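Long-range contact in NigD-like protein (PDB 3K6O), which is of unknown function but is a NigD-like protein with an OB domain and a beta sandwich, probably an exported lipoprotein: residues Val120-Leu134 against Tyr156-Val170. Sequence-based numbering, arbitrary orientation.
Sequences VRFMLNFPSPQKPIL and YNNNGSQGRLVPGMV
Two beta arches, 120-134 and 156-170, lie against each other at one end of the NigD-like C-terminal beta sandwich, paired antiparallel from Val120 with Val170 to Asn125 with Leu165 in one layer and at Ile133 with Asn157 and Leu134 with Tyr156 in the other, with side chains and loops meeting between. In the first pairing the Gly168 N to Phe122 O bond is weak; those between Leu124 and Val166 are straighter. Leu124 and Phe122 turn inward with Val166 and Val170. Leu124 CG sits between its backbone N and carbonyl carbon (chi1 65°), which lays CD2 over the neighbouring strand, 4.0 Å from Val166 CG2. The Phe122 ring takes Leu134 CD2 over the centre of one face and meets Tyr156 CE1 at its edge. On the other side of the sheet Met123, a selenomethionine, bends twice and brings CE to 4.0 Å from Leu165 CB. Tyr156 spans the gap between the two pairings: with CG anti to the backbone N (chi1 178°) the ring extends toward 120-134 and carries OH to Asn125, and Pro132 CB lies 3.7 Å from its CE1. The hydroxyl gives a hydrogen bond to Asn125 OD1 (2.7 Å) on a lone pair, ring and amide nearly coplanar. Water bound to Asn158 ND2 also donates to OD1, while Asn125 ND2 reaches Gly163 O (2.9 Å); with three partners the amide is fixed in rotation. At the outer end the Arg164 guanidinium lies on Phe126 in a cation-pi stack, NH1 over the ring centre and Pro127 CD against the opposite face. Ser161, which closes the type I' turn Asn158-Ser161, uses OG to join two points of the facing loop, accepting from Ser128 N at 3.1 Å and donating to a lone pair of Gln130 O at 2.5 Å.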
ATOM      1  N   VAL A 120      -2.768   2.605   0.063  1.00 29.82           N
ATOM      2  CA  VAL A 120      -3.444   3.867   0.309  1.00 29.97           C
ATOM      3  C   VAL A 120      -2.487   5.064   0.110  1.00 31.29           C
ATOM      4  O   VAL A 120      -1.415   5.113   0.674  1.00 30.71           O
ATOM      5  CB  VAL A 120      -4.014   3.886   1.718  1.00 29.39           C
ATOM      6  CG1 VAL A 120      -4.971   5.133   1.896  1.00 27.95           C
ATOM      7  CG2 VAL A 120      -4.762   2.575   2.002  1.00 28.14           C
ATOM      8  N   ARG A 121      -2.896   6.020  -0.709  1.00 32.57           N
ATOM      9  CA  ARG A 121      -2.232   7.291  -0.782  1.00 33.54           C
ATOM     10  C   ARG A 121      -3.181   8.256  -0.131  1.00 33.75           C
ATOM     11  O   ARG A 121      -4.367   8.262  -0.458  1.00 34.01           O
ATOM     12  CB  ARG A 121      -1.959   7.706  -2.224  1.00 34.25           C
ATOM     13  CG  ARG A 121      -1.118   9.006  -2.307  1.00 35.74           C
ATOM     14  CD  ARG A 121      -0.534   9.221  -3.687  1.00 39.02           C
ATOM     15  NE  ARG A 121      -1.621   9.601  -4.566  1.00 41.27           N
ATOM     16  CZ  ARG A 121      -1.561  10.530  -5.503  1.00 43.07           C
ATOM     17  NH1 ARG A 121      -0.432  11.184  -5.762  1.00 46.50           N
ATOM     18  NH2 ARG A 121      -2.652  10.783  -6.200  1.00 44.23           N
ATOM     19  N   PHE A 122      -2.675   9.061   0.799  1.00 33.70           N
ATOM     20  CA  PHE A 122      -3.534   9.909   1.615  1.00 33.73           C
ATOM     21  C   PHE A 122      -2.807  11.119   2.149  1.00 34.77           C
ATOM     22  O   PHE A 122      -1.583  11.234   2.023  1.00 35.41           O
ATOM     23  CB  PHE A 122      -4.134   9.120   2.778  1.00 33.43           C
ATOM     24  CG  PHE A 122      -3.144   8.740   3.868  1.00 33.55           C
ATOM     25  CD1 PHE A 122      -2.179   7.764   3.657  1.00 30.85           C
ATOM     26  CD2 PHE A 122      -3.209   9.332   5.126  1.00 32.01           C
ATOM     27  CE1 PHE A 122      -1.290   7.408   4.655  1.00 31.15           C
ATOM     28  CE2 PHE A 122      -2.312   8.966   6.141  1.00 32.66           C
ATOM     29  CZ  PHE A 122      -1.356   7.990   5.899  1.00 33.09           C
HETATM   30  N   MSE A 123      -3.573  12.048   2.712  1.00 35.43           N
HETATM   31  CA  MSE A 123      -3.011  13.253   3.302  1.00 35.90           C
HETATM   32  C   MSE A 123      -2.980  13.068   4.809  1.00 36.86           C
HETATM   33  O   MSE A 123      -3.940  12.583   5.400  1.00 36.56           O
HETATM   34  CB  MSE A 123      -3.858  14.478   2.947  1.00 36.05           C
HETATM   35  CG  MSE A 123      -4.058  14.745   1.445  1.00 36.84           C
HETATM   36 SE   MSE A 123      -2.402  14.922   0.422  1.00 40.36          SE
HETATM   37  CE  MSE A 123      -1.865  16.667   0.938  1.00 34.02           C
ATOM     38  N   LEU A 124      -1.865  13.439   5.422  1.00 38.20           N
ATOM     39  CA  LEU A 124      -1.733  13.422   6.872  1.00 39.34           C
ATOM     40  C   LEU A 124      -1.161  14.733   7.378  1.00 39.48           C
ATOM     41  O   LEU A 124      -0.399  15.412   6.695  1.00 38.82           O
ATOM     42  CB  LEU A 124      -0.850  12.252   7.340  1.00 40.32           C
ATOM     43  CG  LEU A 124       0.632  12.253   6.936  1.00 42.19           C
ATOM     44  CD1 LEU A 124       1.388  11.193   7.750  1.00 46.67           C
ATOM     45  CD2 LEU A 124       0.763  11.941   5.481  1.00 43.12           C
ATOM     46  N   ASN A 125      -1.537  15.083   8.601  1.00 40.03           N
ATOM     47  CA  ASN A 125      -1.069  16.319   9.185  1.00 39.93           C
ATOM     48  C   ASN A 125       0.427  16.219   9.449  1.00 41.11           C
ATOM     49  O   ASN A 125       0.899  15.207   9.957  1.00 41.11           O
ATOM     50  CB  ASN A 125      -1.853  16.613  10.454  1.00 38.98           C
ATOM     51  CG  ASN A 125      -3.336  16.800  10.186  1.00 38.04           C
ATOM     52  OD1 ASN A 125      -4.110  15.819  10.163  1.00 33.61           O
ATOM     53  ND2 ASN A 125      -3.759  18.066  10.002  1.00 32.04           N
ATOM     54  N   PHE A 126       1.182  17.248   9.063  1.00 42.54           N
ATOM     55  CA  PHE A 126       2.601  17.320   9.398  1.00 43.49           C
ATOM     56  C   PHE A 126       2.792  17.145  10.912  1.00 44.29           C
ATOM     57  O   PHE A 126       2.038  17.729  11.708  1.00 44.40           O
ATOM     58  CB  PHE A 126       3.204  18.667   8.962  1.00 44.07           C
ATOM     59  CG  PHE A 126       4.706  18.706   9.036  1.00 44.56           C
ATOM     60  CD1 PHE A 126       5.474  18.030   8.091  1.00 45.43           C
ATOM     61  CD2 PHE A 126       5.351  19.399  10.050  1.00 46.89           C
ATOM     62  CE1 PHE A 126       6.871  18.051   8.140  1.00 46.26           C
ATOM     63  CE2 PHE A 126       6.755  19.426  10.110  1.00 47.99           C
ATOM     64  CZ  PHE A 126       7.512  18.738   9.148  1.00 46.93           C
ATOM     65  N   PRO A 127       3.795  16.356  11.317  1.00 45.39           N
ATOM     66  CA  PRO A 127       4.092  16.168  12.741  1.00 46.49           C
ATOM     67  C   PRO A 127       4.446  17.469  13.470  1.00 48.03           C
ATOM     68  O   PRO A 127       5.373  18.171  13.086  1.00 48.05           O
ATOM     69  CB  PRO A 127       5.284  15.210  12.732  1.00 46.69           C
ATOM     70  CG  PRO A 127       5.227  14.525  11.391  1.00 46.11           C
ATOM     71  CD  PRO A 127       4.652  15.528  10.455  1.00 45.40           C
ATOM     72  N   SER A 128       3.686  17.754  14.520  1.00 49.45           N
ATOM     73  CA  SER A 128       3.724  19.014  15.217  1.00 50.24           C
ATOM     74  C   SER A 128       3.280  18.826  16.689  1.00 51.13           C
ATOM     75  O   SER A 128       2.281  19.411  17.124  1.00 51.28           O
ATOM     76  CB  SER A 128       2.789  19.997  14.500  1.00 50.52           C
ATOM     77  OG  SER A 128       1.444  19.523  14.465  1.00 49.53           O
ATOM     78  N   PRO A 129       4.003  17.976  17.454  1.00 52.13           N
ATOM     79  CA  PRO A 129       5.136  17.113  17.041  1.00 52.47           C
ATOM     80  C   PRO A 129       4.753  15.647  16.742  1.00 52.84           C
ATOM     81  O   PRO A 129       5.399  14.997  15.904  1.00 52.69           O
ATOM     82  CB  PRO A 129       6.074  17.179  18.248  1.00 52.62           C
ATOM     83  CG  PRO A 129       5.146  17.377  19.442  1.00 52.45           C
ATOM     84  CD  PRO A 129       3.841  17.992  18.924  1.00 52.19           C
ATOM     85  N   GLN A 130       3.724  15.128  17.411  1.00 53.17           N
ATOM     86  CA  GLN A 130       3.314  13.723  17.215  1.00 53.57           C
ATOM     87  C   GLN A 130       3.088  13.360  15.744  1.00 52.54           C
ATOM     88  O   GLN A 130       2.459  14.101  15.001  1.00 52.42           O
ATOM     89  CB  GLN A 130       2.046  13.430  18.030  1.00 54.33           C
ATOM     90  CG  GLN A 130       2.321  13.182  19.503  1.00 57.12           C
ATOM     91  CD  GLN A 130       3.139  11.920  19.700  1.00 60.62           C
ATOM     92  OE1 GLN A 130       4.376  11.976  19.831  1.00 63.03           O
ATOM     93  NE2 GLN A 130       2.464  10.770  19.666  1.00 60.72           N
ATOM     94  N   LYS A 131       3.621  12.224  15.324  1.00 52.21           N
ATOM     95  CA  LYS A 131       3.447  11.745  13.947  1.00 51.73           C
ATOM     96  C   LYS A 131       2.125  10.951  13.812  1.00 50.77           C
ATOM     97  O   LYS A 131       1.953   9.924  14.479  1.00 51.87           O
ATOM     98  CB  LYS A 131       4.673  10.913  13.544  1.00 52.05           C
ATOM     99  CG  LYS A 131       4.486   9.932  12.389  1.00 53.22           C
ATOM    100  CD  LYS A 131       4.541  10.551  10.985  1.00 55.00           C
ATOM    101  CE  LYS A 131       4.227   9.449   9.919  1.00 56.48           C
ATOM    102  NZ  LYS A 131       4.884   9.642   8.588  1.00 57.33           N
ATOM    103  N   PRO A 132       1.181  11.411  12.944  1.00 48.68           N
ATOM    104  CA  PRO A 132      -0.125  10.736  12.836  1.00 46.18           C
ATOM    105  C   PRO A 132      -0.080   9.257  12.457  1.00 44.32           C
ATOM    106  O   PRO A 132       0.859   8.806  11.787  1.00 42.26           O
ATOM    107  CB  PRO A 132      -0.840  11.515  11.711  1.00 46.03           C
ATOM    108  CG  PRO A 132      -0.179  12.801  11.643  1.00 47.25           C
ATOM    109  CD  PRO A 132       1.274  12.516  11.971  1.00 48.61           C
ATOM    110  N   ILE A 133      -1.144   8.545  12.856  1.00 42.32           N
ATOM    111  CA  ILE A 133      -1.318   7.108  12.573  1.00 40.29           C
ATOM    112  C   ILE A 133      -2.531   6.857  11.659  1.00 38.01           C
ATOM    113  O   ILE A 133      -3.618   7.431  11.851  1.00 38.34           O
ATOM    114  CB  ILE A 133      -1.485   6.269  13.898  1.00 40.34           C
ATOM    115  CG1 ILE A 133      -2.669   6.737  14.763  1.00 39.39           C
ATOM    116  CG2 ILE A 133      -0.239   6.359  14.745  1.00 42.36           C
ATOM    117  CD1 ILE A 133      -2.917   5.840  16.011  1.00 37.66           C
ATOM    118  N   LEU A 134      -2.304   6.065  10.629  1.00 35.82           N
ATOM    119  CA  LEU A 134      -3.358   5.449   9.851  1.00 34.46           C
ATOM    120  C   LEU A 134      -3.307   3.915  10.053  1.00 34.12           C
ATOM    121  O   LEU A 134      -2.332   3.266   9.669  1.00 33.67           O
ATOM    122  CB  LEU A 134      -3.198   5.790   8.373  1.00 33.51           C
ATOM    123  CG  LEU A 134      -4.370   5.344   7.476  1.00 32.94           C
ATOM    124  CD1 LEU A 134      -5.665   6.139   7.765  1.00 31.13           C
ATOM    125  CD2 LEU A 134      -4.020   5.425   6.002  1.00 31.00           C
ATOM    126  N   TYR A 156      -7.964   6.814  11.182  1.00 30.24           N
ATOM    127  CA  TYR A 156      -6.932   7.853  11.249  1.00 30.56           C
ATOM    128  C   TYR A 156      -6.925   8.536  12.615  1.00 31.64           C
ATOM    129  O   TYR A 156      -7.977   8.829  13.185  1.00 30.92           O
ATOM    130  CB  TYR A 156      -7.161   8.911  10.154  1.00 30.16           C
ATOM    131  CG  TYR A 156      -6.172  10.074  10.147  1.00 30.28           C
ATOM    132  CD1 TYR A 156      -4.839   9.868   9.880  1.00 27.75           C
ATOM    133  CD2 TYR A 156      -6.587  11.387  10.422  1.00 30.50           C
ATOM    134  CE1 TYR A 156      -3.942  10.919   9.830  1.00 29.87           C
ATOM    135  CE2 TYR A 156      -5.696  12.436  10.403  1.00 30.13           C
ATOM    136  CZ  TYR A 156      -4.371  12.188  10.097  1.00 32.44           C
ATOM    137  OH  TYR A 156      -3.461  13.196  10.085  1.00 34.79           O
ATOM    138  N   ASN A 157      -5.726   8.784  13.134  1.00 32.93           N
ATOM    139  CA  ASN A 157      -5.572   9.562  14.349  1.00 34.52           C
ATOM    140  C   ASN A 157      -4.431  10.550  14.125  1.00 35.42           C
ATOM    141  O   ASN A 157      -3.317  10.138  13.833  1.00 35.57           O
ATOM    142  CB  ASN A 157      -5.305   8.669  15.564  1.00 34.12           C
ATOM    143  CG  ASN A 157      -5.664   9.345  16.868  1.00 37.03           C
ATOM    144  OD1 ASN A 157      -5.751  10.580  16.949  1.00 39.96           O
ATOM    145  ND2 ASN A 157      -5.900   8.545  17.907  1.00 38.21           N
ATOM    146  N   ASN A 158      -4.718  11.850  14.229  1.00 37.14           N
ATOM    147  CA  ASN A 158      -3.664  12.859  14.034  1.00 38.44           C
ATOM    148  C   ASN A 158      -2.821  13.074  15.275  1.00 39.82           C
ATOM    149  O   ASN A 158      -1.793  13.766  15.227  1.00 40.31           O
ATOM    150  CB  ASN A 158      -4.214  14.173  13.495  1.00 38.14           C
ATOM    151  CG  ASN A 158      -5.123  14.881  14.461  1.00 39.47           C
ATOM    152  OD1 ASN A 158      -5.152  14.589  15.656  1.00 40.63           O
ATOM    153  ND2 ASN A 158      -5.891  15.816  13.940  1.00 40.69           N
ATOM    154  N   ASN A 159      -3.247  12.465  16.383  1.00 41.01           N
ATOM    155  CA  ASN A 159      -2.470  12.476  17.604  1.00 41.72           C
ATOM    156  C   ASN A 159      -2.116  13.915  17.979  1.00 42.31           C
ATOM    157  O   ASN A 159      -0.972  14.214  18.227  1.00 42.78           O
ATOM    158  CB  ASN A 159      -1.191  11.616  17.416  1.00 41.73           C
ATOM    159  CG  ASN A 159      -1.473  10.108  17.449  1.00 42.07           C
ATOM    160  OD1 ASN A 159      -2.483   9.668  18.000  1.00 43.70           O
ATOM    161  ND2 ASN A 159      -0.575   9.319  16.869  1.00 41.11           N
ATOM    162  N   GLY A 160      -3.099  14.807  17.963  1.00 43.14           N
ATOM    163  CA  GLY A 160      -2.886  16.217  18.318  1.00 43.84           C
ATOM    164  C   GLY A 160      -2.332  17.126  17.223  1.00 44.45           C
ATOM    165  O   GLY A 160      -2.551  18.335  17.258  1.00 43.80           O
ATOM    166  N   SER A 161      -1.614  16.560  16.255  1.00 45.33           N
ATOM    167  CA  SER A 161      -1.039  17.345  15.157  1.00 46.10           C
ATOM    168  C   SER A 161      -2.092  17.892  14.189  1.00 46.76           C
ATOM    169  O   SER A 161      -2.648  17.146  13.370  1.00 47.07           O
ATOM    170  CB  SER A 161      -0.047  16.499  14.377  1.00 45.99           C
ATOM    171  OG  SER A 161       1.051  16.170  15.195  1.00 46.87           O
ATOM    172  N   GLN A 162      -2.354  19.191  14.306  1.00 47.65           N
ATOM    173  CA  GLN A 162      -3.350  19.891  13.509  1.00 48.29           C
ATOM    174  C   GLN A 162      -2.710  20.582  12.301  1.00 48.25           C
ATOM    175  O   GLN A 162      -3.388  21.296  11.563  1.00 48.23           O
ATOM    176  CB  GLN A 162      -4.030  20.963  14.361  1.00 48.91           C
ATOM    177  CG  GLN A 162      -4.720  20.486  15.661  1.00 50.89           C
ATOM    178  CD  GLN A 162      -5.206  21.655  16.519  1.00 52.06           C
ATOM    179  OE1 GLN A 162      -4.589  22.726  16.562  1.00 54.55           O
ATOM    180  NE2 GLN A 162      -6.318  21.454  17.202  1.00 54.80           N
ATOM    181  N   GLY A 163      -1.408  20.371  12.095  1.00 48.21           N
ATOM    182  CA  GLY A 163      -0.648  21.118  11.092  1.00 47.66           C
ATOM    183  C   GLY A 163      -1.051  20.926   9.635  1.00 47.20           C
ATOM    184  O   GLY A 163      -2.085  20.332   9.325  1.00 47.06           O
ATOM    185  N   ARG A 164      -0.210  21.453   8.745  1.00 46.18           N
ATOM    186  CA  ARG A 164      -0.437  21.411   7.299  1.00 45.41           C
ATOM    187  C   ARG A 164      -0.437  19.980   6.763  1.00 43.71           C
ATOM    188  O   ARG A 164       0.372  19.159   7.187  1.00 43.54           O
ATOM    189  CB  ARG A 164       0.639  22.234   6.574  1.00 45.60           C
ATOM    190  CG  ARG A 164       2.064  21.634   6.638  1.00 47.97           C
ATOM    191  CD  ARG A 164       3.151  22.578   6.060  1.00 50.72           C
ATOM    192  NE  ARG A 164       4.117  21.809   5.257  1.00 54.26           N
ATOM    193  CZ  ARG A 164       5.302  21.347   5.673  1.00 56.33           C
ATOM    194  NH1 ARG A 164       5.740  21.574   6.916  1.00 56.46           N
ATOM    195  NH2 ARG A 164       6.063  20.646   4.825  1.00 57.22           N
ATOM    196  N   LEU A 165      -1.329  19.702   5.816  1.00 41.93           N
ATOM    197  CA  LEU A 165      -1.422  18.376   5.205  1.00 41.00           C
ATOM    198  C   LEU A 165      -0.287  18.070   4.206  1.00 39.78           C
ATOM    199  O   LEU A 165       0.084  18.908   3.385  1.00 38.80           O
ATOM    200  CB  LEU A 165      -2.780  18.216   4.515  1.00 40.89           C
ATOM    201  CG  LEU A 165      -4.011  18.242   5.416  1.00 40.92           C
ATOM    202  CD1 LEU A 165      -5.288  18.322   4.582  1.00 40.40           C
ATOM    203  CD2 LEU A 165      -4.030  17.025   6.363  1.00 38.57           C
ATOM    204  N   VAL A 166       0.238  16.846   4.280  1.00 38.97           N
ATOM    205  CA  VAL A 166       1.281  16.359   3.362  1.00 37.86           C
ATOM    206  C   VAL A 166       0.933  14.949   2.857  1.00 37.66           C
ATOM    207  O   VAL A 166       0.195  14.230   3.521  1.00 37.24           O
ATOM    208  CB  VAL A 166       2.661  16.330   4.040  1.00 37.84           C
ATOM    209  CG1 VAL A 166       3.089  17.756   4.390  1.00 36.68           C
ATOM    210  CG2 VAL A 166       2.629  15.453   5.292  1.00 36.37           C
ATOM    211  N   PRO A 167       1.439  14.565   1.670  1.00 37.23           N
ATOM    212  CA  PRO A 167       1.026  13.279   1.085  1.00 37.19           C
ATOM    213  C   PRO A 167       1.742  12.141   1.741  1.00 36.65           C
ATOM    214  O   PRO A 167       2.832  12.341   2.272  1.00 36.69           O
ATOM    215  CB  PRO A 167       1.424  13.399  -0.398  1.00 37.10           C
ATOM    216  CG  PRO A 167       1.731  14.859  -0.600  1.00 37.29           C
ATOM    217  CD  PRO A 167       2.220  15.364   0.712  1.00 37.14           C
ATOM    218  N   GLY A 168       1.110  10.968   1.747  1.00 36.22           N
ATOM    219  CA  GLY A 168       1.670   9.802   2.419  1.00 35.29           C
ATOM    220  C   GLY A 168       1.157   8.592   1.702  1.00 35.30           C
ATOM    221  O   GLY A 168       0.065   8.641   1.137  1.00 34.95           O
HETATM  222  N   MSE A 169       1.979   7.544   1.665  1.00 34.57           N
HETATM  223  CA  MSE A 169       1.605   6.272   1.112  1.00 35.30           C
HETATM  224  C   MSE A 169       1.894   5.222   2.153  1.00 33.97           C
HETATM  225  O   MSE A 169       2.888   5.326   2.869  1.00 34.15           O
HETATM  226  CB  MSE A 169       2.432   5.958  -0.111  1.00 36.01           C
HETATM  227  CG  MSE A 169       2.021   4.678  -0.764  1.00 40.98           C
HETATM  228 SE   MSE A 169       0.687   4.962  -2.152  1.00 52.14          SE
HETATM  229  CE  MSE A 169       2.058   5.832  -3.261  1.00 37.61           C
ATOM    230  N   VAL A 170       1.019   4.215   2.231  1.00 32.82           N
ATOM    231  CA  VAL A 170       1.208   3.078   3.097  1.00 31.25           C
ATOM    232  C   VAL A 170       0.599   1.841   2.422  1.00 31.31           C
ATOM    233  O   VAL A 170      -0.387   1.944   1.640  1.00 31.26           O
ATOM    234  CB  VAL A 170       0.540   3.323   4.469  1.00 31.93           C
ATOM    235  CG1 VAL A 170      -0.920   3.562   4.251  1.00 31.83           C
ATOM    236  CG2 VAL A 170       0.707   2.132   5.395  1.00 29.00           C
TER
HETATM  237  O   HOH W   1      -6.588  15.965  10.961  1.00 32.92           O